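Local atomic coordinates of nitric oxide dioxygenase (PDB entry 6WK3), a protein that binds heme, probably works in nature as a nitric oxide dioxygenase, and has been engineered as a carbene transferase for cyclopropane synthesis. Residues 76-79 and 80-84; 104-107 and 108-112; 127-130 and 131-135. The protein carries 1 engineered substitution. All coordinates share one frame; numbering follows the deposited sequence.

Contact 1 of 3, residues 76-79 and 80-84; sequences AAIR and RMVLS. With HEM (protoporphyrin IX containing Fe), chain E.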
# COMPACT_ATOMS: atom_id res chain seq x y z
N ALA A 76 -2.95 -4.54 13.21
CA ALA A 76 -3.36 -4.54 11.81
C ALA A 76 -3.14 -3.18 11.17
O ALA A 76 -2.69 -3.09 10.02
CB ALA A 76 -4.83 -4.95 11.70
N ALA A 77 -3.43 -2.10 11.91
CA ALA A 77 -3.26 -0.76 11.37
C ALA A 77 -1.78 -0.41 11.22
O ALA A 77 -1.39 0.25 10.26
CB ALA A 77 -3.96 0.26 12.26
N ILE A 78 -0.95 -0.84 12.18
CA ILE A 78 0.49 -0.64 12.06
C ILE A 78 1.01 -1.35 10.82
O ILE A 78 1.87 -0.83 10.09
CB ILE A 78 1.20 -1.14 13.34
CG1 ILE A 78 0.91 -0.20 14.51
CG2 ILE A 78 2.70 -1.29 13.11
CD1 ILE A 78 1.02 -0.87 15.86
N ARG A 79 0.51 -2.56 10.56
CA ARG A 79 0.88 -3.29 9.35
C ARG A 79 0.56 -2.48 8.10
O ARG A 79 1.40 -2.35 7.20
CB ARG A 79 0.16 -4.64 9.31
CG ARG A 79 1.06 -5.82 9.04
CD ARG A 79 0.26 -7.05 8.62
NE ARG A 79 -0.89 -7.29 9.48
CZ ARG A 79 -0.82 -7.83 10.69
NH1 ARG A 79 0.36 -8.19 11.19
NH2 ARG A 79 -1.92 -8.00 11.41
N ARG A 80 -0.64 -1.91 8.04
CA ARG A 80 -1.02 -1.09 6.90
C ARG A 80 -0.08 0.10 6.74
O ARG A 80 0.36 0.41 5.63
CB ARG A 80 -2.46 -0.61 7.04
CG ARG A 80 -3.47 -1.50 6.34
CD ARG A 80 -4.79 -0.77 6.16
NE ARG A 80 -5.07 0.14 7.27
CZ ARG A 80 -5.67 -0.21 8.40
NH1 ARG A 80 -6.07 -1.46 8.59
NH2 ARG A 80 -5.88 0.69 9.35
N MET A 81 0.24 0.78 7.84
CA MET A 81 1.15 1.92 7.77
C MET A 81 2.51 1.52 7.22
O MET A 81 3.09 2.22 6.40
CB MET A 81 1.31 2.56 9.14
CG MET A 81 0.06 3.23 9.65
SD MET A 81 0.24 3.82 11.34
CE MET A 81 -1.37 3.42 12.00
N VAL A 82 3.03 0.38 7.69
CA VAL A 82 4.36 -0.06 7.27
C VAL A 82 4.40 -0.30 5.77
O VAL A 82 5.31 0.16 5.07
CB VAL A 82 4.76 -1.33 8.05
CG1 VAL A 82 5.92 -2.05 7.35
CG2 VAL A 82 5.13 -0.98 9.49
N LEU A 83 3.40 -1.02 5.25
CA LEU A 83 3.43 -1.40 3.84
C LEU A 83 3.08 -0.22 2.95
O LEU A 83 3.64 -0.11 1.85
CB LEU A 83 2.48 -2.57 3.61
CG LEU A 83 2.84 -3.79 4.46
CD1 LEU A 83 1.72 -4.81 4.48
CD2 LEU A 83 4.13 -4.42 3.97
N SER A 84 2.19 0.66 3.40
CA SER A 84 1.96 1.91 2.68
C SER A 84 3.23 2.74 2.59
O SER A 84 3.60 3.21 1.51
CB SER A 84 0.84 2.70 3.36
OG SER A 84 -0.38 1.97 3.35
CHA HEM E . 0.39 6.81 4.76
CHB HEM E . 0.44 7.35 9.59
CHC HEM E . 5.01 8.90 9.17
CHD HEM E . 4.22 9.76 4.45
C1A HEM E . 0.02 6.76 6.09
C2A HEM E . -1.19 6.18 6.63
C3A HEM E . -1.18 6.33 7.95
C4A HEM E . 0.04 7.01 8.32
CMA HEM E . -2.28 5.87 8.93
CAA HEM E . -2.31 5.51 5.81
CBA HEM E . -1.98 4.02 5.70
CGA HEM E . -3.14 3.30 5.07
O1A HEM E . -3.12 3.08 3.83
O2A HEM E . -4.10 2.93 5.81
C1B HEM E . 1.71 7.77 9.92
C2B HEM E . 2.26 7.91 11.26
C3B HEM E . 3.53 8.36 11.14
C4B HEM E . 3.82 8.49 9.72
CMB HEM E . 1.46 7.62 12.55
CAB HEM E . 4.57 8.66 12.24
CBB HEM E . 4.51 8.15 13.47
C1C HEM E . 5.20 9.30 7.86
C2C HEM E . 6.39 9.91 7.32
C3C HEM E . 6.19 10.17 6.03
C4C HEM E . 4.85 9.72 5.68
CMC HEM E . 7.68 10.21 8.12
CAC HEM E . 7.25 10.82 5.11
CBC HEM E . 6.89 11.54 4.06
C1D HEM E . 3.18 8.94 4.07
C2D HEM E . 2.77 8.56 2.73
C3D HEM E . 1.70 7.75 2.83
C4D HEM E . 1.40 7.58 4.23
CMD HEM E . 3.46 9.04 1.43
CAD HEM E . 0.89 7.08 1.70
CBD HEM E . 1.68 5.93 1.09
CGD HEM E . 0.77 4.99 0.35
O1D HEM E . -0.45 4.92 0.68
O2D HEM E . 1.27 4.29 -0.58
NA HEM E . 0.75 7.25 7.15
NB HEM E . 2.69 8.12 9.02
NC HEM E . 4.28 9.21 6.83
ND HEM E . 2.32 8.32 4.94
FE HEM E . 2.46 8.33 6.99
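A first torsion of -94°, off the usual staggered positions, an extended second one and a bend at chi3 of -34° carry the guanidinium of R80 back along its own helix to A77 while NE turns to the heme. This is the proximal F helix of the globin fold, helix 75-88, which also carries H85, the axial ligand of the iron, just after S84. The CA of A77 sits over one guanidinium face, offset toward the rim, and NH2 of R80 comes to 3.5 Å from CB of A77; the small alanine lets the flat group lie this close to the backbone. At the edge of the guanidinium, in its plane, NE of R80 donates to the propionate oxygen O2A of the heme at 3.3 Å, with 151° at the hydrogen. An arginine suits the place because its long chain can span from the helix to a negatively charged propionate. The other oxygen, O1A, lies 3.0 Å from OG of S84, a hydroxyl also within 2.9 Å of O of R80. R87 of the second subunit hydrogen-bonds to OG of S84 and to the heme, so this edge of the pocket is shared across the dimer. On another side of the helix I78 and V82 bring their CG2 atoms to 4.4 Å, branched side chains packed against L133 of helix 116-145. M81, flexible and apolar, bridges alanine and porphyrin: its CE is 4.1 Å from CB of A77, and its CG rests 3.6 Å from the heme methyl CMA.

Contact 2 of 3, residues 104-107 and 108-112; sequences DAIK and EVLGP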
# COMPACT_ATOMS: atom_id res chain seq x y z
N ASP A 104 3.98 21.49 15.46
CA ASP A 104 3.45 22.82 15.18
C ASP A 104 1.99 22.78 14.75
O ASP A 104 1.25 23.75 14.97
CB ASP A 104 4.32 23.51 14.12
CG ASP A 104 5.75 23.73 14.59
OD1 ASP A 104 5.97 23.83 15.82
OD2 ASP A 104 6.66 23.81 13.74
N ALA A 105 1.54 21.67 14.16
CA ALA A 105 0.11 21.51 13.90
C ALA A 105 -0.68 21.47 15.21
O ALA A 105 -1.75 22.07 15.32
CB ALA A 105 -0.15 20.25 13.08
N ILE A 106 -0.15 20.77 16.21
CA ILE A 106 -0.81 20.72 17.51
C ILE A 106 -0.77 22.08 18.19
O ILE A 106 -1.78 22.54 18.75
CB ILE A 106 -0.18 19.62 18.39
CG1 ILE A 106 -0.50 18.24 17.82
CG2 ILE A 106 -0.68 19.72 19.82
CD1 ILE A 106 0.21 17.09 18.53
N LYS A 107 0.38 22.77 18.12
CA LYS A 107 0.49 24.11 18.70
C LYS A 107 -0.53 25.06 18.09
O LYS A 107 -1.11 25.91 18.78
CB LYS A 107 1.90 24.66 18.49
CG LYS A 107 2.92 24.20 19.51
CD LYS A 107 4.28 24.82 19.24
CE LYS A 107 5.37 24.08 19.98
NZ LYS A 107 6.74 24.51 19.62
N GLU A 108 -0.77 24.94 16.78
CA GLU A 108 -1.67 25.87 16.10
C GLU A 108 -3.13 25.55 16.39
O GLU A 108 -3.91 26.45 16.72
CB GLU A 108 -1.39 25.82 14.60
CG GLU A 108 -1.93 26.99 13.81
CD GLU A 108 -1.69 26.81 12.33
OE1 GLU A 108 -2.58 26.26 11.64
OE2 GLU A 108 -0.60 27.21 11.85
N VAL A 109 -3.52 24.28 16.29
CA VAL A 109 -4.93 23.94 16.36
C VAL A 109 -5.44 24.05 17.79
O VAL A 109 -6.51 24.61 18.04
CB VAL A 109 -5.18 22.54 15.77
CG1 VAL A 109 -6.59 22.08 16.07
CG2 VAL A 109 -4.92 22.55 14.26
N LEU A 110 -4.69 23.52 18.75
CA LEU A 110 -5.12 23.52 20.15
C LEU A 110 -4.85 24.85 20.85
O LEU A 110 -5.34 25.04 21.97
CB LEU A 110 -4.43 22.39 20.91
CG LEU A 110 -4.76 20.99 20.39
CD1 LEU A 110 -4.43 19.94 21.45
CD2 LEU A 110 -6.23 20.90 19.98
N GLY A 111 -4.09 25.75 20.23
CA GLY A 111 -3.86 27.06 20.78
C GLY A 111 -3.29 27.02 22.18
O GLY A 111 -2.17 26.55 22.42
N PRO A 112 -4.06 27.51 23.16
CA PRO A 112 -3.57 27.53 24.54
C PRO A 112 -3.42 26.14 25.15
O PRO A 112 -2.52 25.94 25.98
CB PRO A 112 -4.63 28.36 25.29
CG PRO A 112 -5.86 28.25 24.44
CD PRO A 112 -5.38 28.17 23.02
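In the final turn of helix 94-110, I106 and L110, one turn apart, lie side by side with their side chains pointing the same way. CG2 of I106 meets CD1 of L110 at 4.1 Å, an apolar pair that suits the inner flank of the helix. The backbone runs its regular course beneath: N of L110 donates to O of I106 at 3.1 Å, and N of V109 to O of A105 at 3.0 Å. V109 has CG1 anti to the backbone N (chi1 170°), which leaves CG2 beside that nitrogen and 3.4 Å from O of A105. This is the C-terminal part of the G helix of the globin fold, held between two neighbours: V109 packs on H24 and I28 of helix 18-39, while I106 rests on L119 and W122 of helix 116-145. Polar residues sit along the flank towards helix 18-39, where D104 uses OD2 for a salt bridge to R39 and E108 touches T31. OD1 of D104 also makes a long salt bridge of 3.9 Å to NZ of K107, whose extended side chain touches L119. After L110 the helical course breaks at G111, where phi turns positive (55°). Glycine fits here since it takes that angle without strain, and a beta carbon would run into CD of P112. N of G111 still reaches O of K107 at 3.3 Å, a weak bond bent to 124° at the hydrogen, and P112 follows with a nitrogen that bears no hydrogen to continue the series.

Contact 3 of 3, residues 127-130 and 131-135; sequences DFLA and HLLST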
# COMPACT_ATOMS: atom_id res chain seq x y z
N ASP A 127 7.52 9.28 18.99
CA ASP A 127 8.80 8.60 18.87
C ASP A 127 8.65 7.09 19.02
O ASP A 127 9.37 6.32 18.37
CB ASP A 127 9.79 9.14 19.90
CG ASP A 127 10.20 10.57 19.62
OD1 ASP A 127 10.00 11.04 18.48
OD2 ASP A 127 10.72 11.23 20.55
N PHE A 128 7.74 6.66 19.89
CA PHE A 128 7.47 5.23 20.00
C PHE A 128 6.93 4.69 18.68
O PHE A 128 7.47 3.72 18.13
CB PHE A 128 6.47 4.98 21.14
CG PHE A 128 6.01 3.54 21.24
CD1 PHE A 128 6.74 2.61 21.96
CD2 PHE A 128 4.84 3.13 20.61
CE1 PHE A 128 6.32 1.29 22.05
CE2 PHE A 128 4.41 1.82 20.71
CZ PHE A 128 5.15 0.90 21.43
N LEU A 129 5.88 5.31 18.16
CA LEU A 129 5.27 4.83 16.92
C LEU A 129 6.23 4.96 15.75
O LEU A 129 6.29 4.08 14.89
CB LEU A 129 3.98 5.60 16.66
CG LEU A 129 3.02 5.03 15.61
CD1 LEU A 129 2.85 3.52 15.78
CD2 LEU A 129 1.69 5.75 15.72
N ALA A 130 7.02 6.04 15.71
CA ALA A 130 7.99 6.22 14.64
C ALA A 130 9.06 5.13 14.66
O ALA A 130 9.42 4.59 13.61
CB ALA A 130 8.64 7.60 14.75
N HIS A 131 9.60 4.82 15.84
CA HIS A 131 10.66 3.82 15.92
C HIS A 131 10.15 2.44 15.51
O HIS A 131 10.87 1.66 14.89
CB HIS A 131 11.23 3.77 17.34
CG HIS A 131 12.48 2.95 17.46
ND1 HIS A 131 13.74 3.50 17.35
CD2 HIS A 131 12.66 1.63 17.69
CE1 HIS A 131 14.64 2.55 17.51
NE2 HIS A 131 14.02 1.41 17.71
N LEU A 132 8.90 2.14 15.83
CA LEU A 132 8.31 0.87 15.43
C LEU A 132 8.06 0.84 13.93
O LEU A 132 8.39 -0.15 13.26
CB LEU A 132 7.03 0.65 16.23
CG LEU A 132 6.06 -0.46 15.87
CD1 LEU A 132 6.79 -1.78 15.63
CD2 LEU A 132 5.05 -0.59 17.01
N LEU A 133 7.51 1.92 13.36
CA LEU A 133 7.23 1.95 11.93
C LEU A 133 8.52 1.92 11.12
O LEU A 133 8.63 1.18 10.13
CB LEU A 133 6.41 3.19 11.59
CG LEU A 133 4.98 3.18 12.10
CD1 LEU A 133 4.23 4.41 11.63
CD2 LEU A 133 4.27 1.89 11.68
N SER A 134 9.51 2.72 11.51
CA SER A 134 10.72 2.84 10.70
C SER A 134 11.57 1.57 10.72
O SER A 134 12.21 1.24 9.72
CB SER A 134 11.55 4.04 11.17
OG SER A 134 11.85 3.92 12.55
N THR A 135 11.59 0.85 11.85
CA THR A 135 12.40 -0.36 11.90
C THR A 135 11.76 -1.50 11.12
O THR A 135 12.45 -2.24 10.42
CB THR A 135 12.68 -0.77 13.35
OG1 THR A 135 11.46 -0.73 14.10
CG2 THR A 135 13.68 0.19 13.98
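From D127 to T135 the backbone keeps regular alpha-helical i to i+4 bonding, with N of H131 on O of D127 and N of L133 on O of L129. This is the H helix of the globin fold, helix 116-145, which here backs the heme pocket. L129 and L133 form its inner ridge, CG of L129 lying 4.2 Å from CD1 of L133; these leucines touch the heme, and L133 also packs on H85, the iron's axial ligand. On the adjoining flank, CE2 of F128 meets CD2 of L132 obliquely at 4.5 Å, and F128 also touches Y64 and P71. A130 is small enough to fit against Y95 of helix 94-110, and its carbonyl is gripped twice: OG of S134, swung between backbone N and carbonyl carbon (chi1 56°), donates to O of A130 at 2.7 Å, and N of S134 to the same oxygen at 2.8 Å. With an alanine at S134 the hydroxyl goes, and the A130 carbonyl, held by the backbone N-H alone of these two donors, would probably be less firmly fixed. H131, bonded through NE2 to N of M2, has CG2 of T135 over one ring face, while OG1 of T135 donates to O of H131 at 2.6 Å, in the carbonyl plane.

Following the chain from its N terminus, contact 1 comes first in helix 75-88, contact 2 at the end of helix 94-110, and contact 3 in helix 116-145. Each is confined to one continuous piece of helix, so none closes a long loop, and the three run in series without nesting or crossing. Contacts 1 and 3 meet where CD2 of L133 lies 3.7 Å from CG2 of V82 and 3.8 Å from CG2 of I78, which ties the F and H helices together beside the heme. Contact 2 stands apart, its centre about 27 Å from that of contact 1 and 23 Å from that of contact 3, across the chain's centre from both.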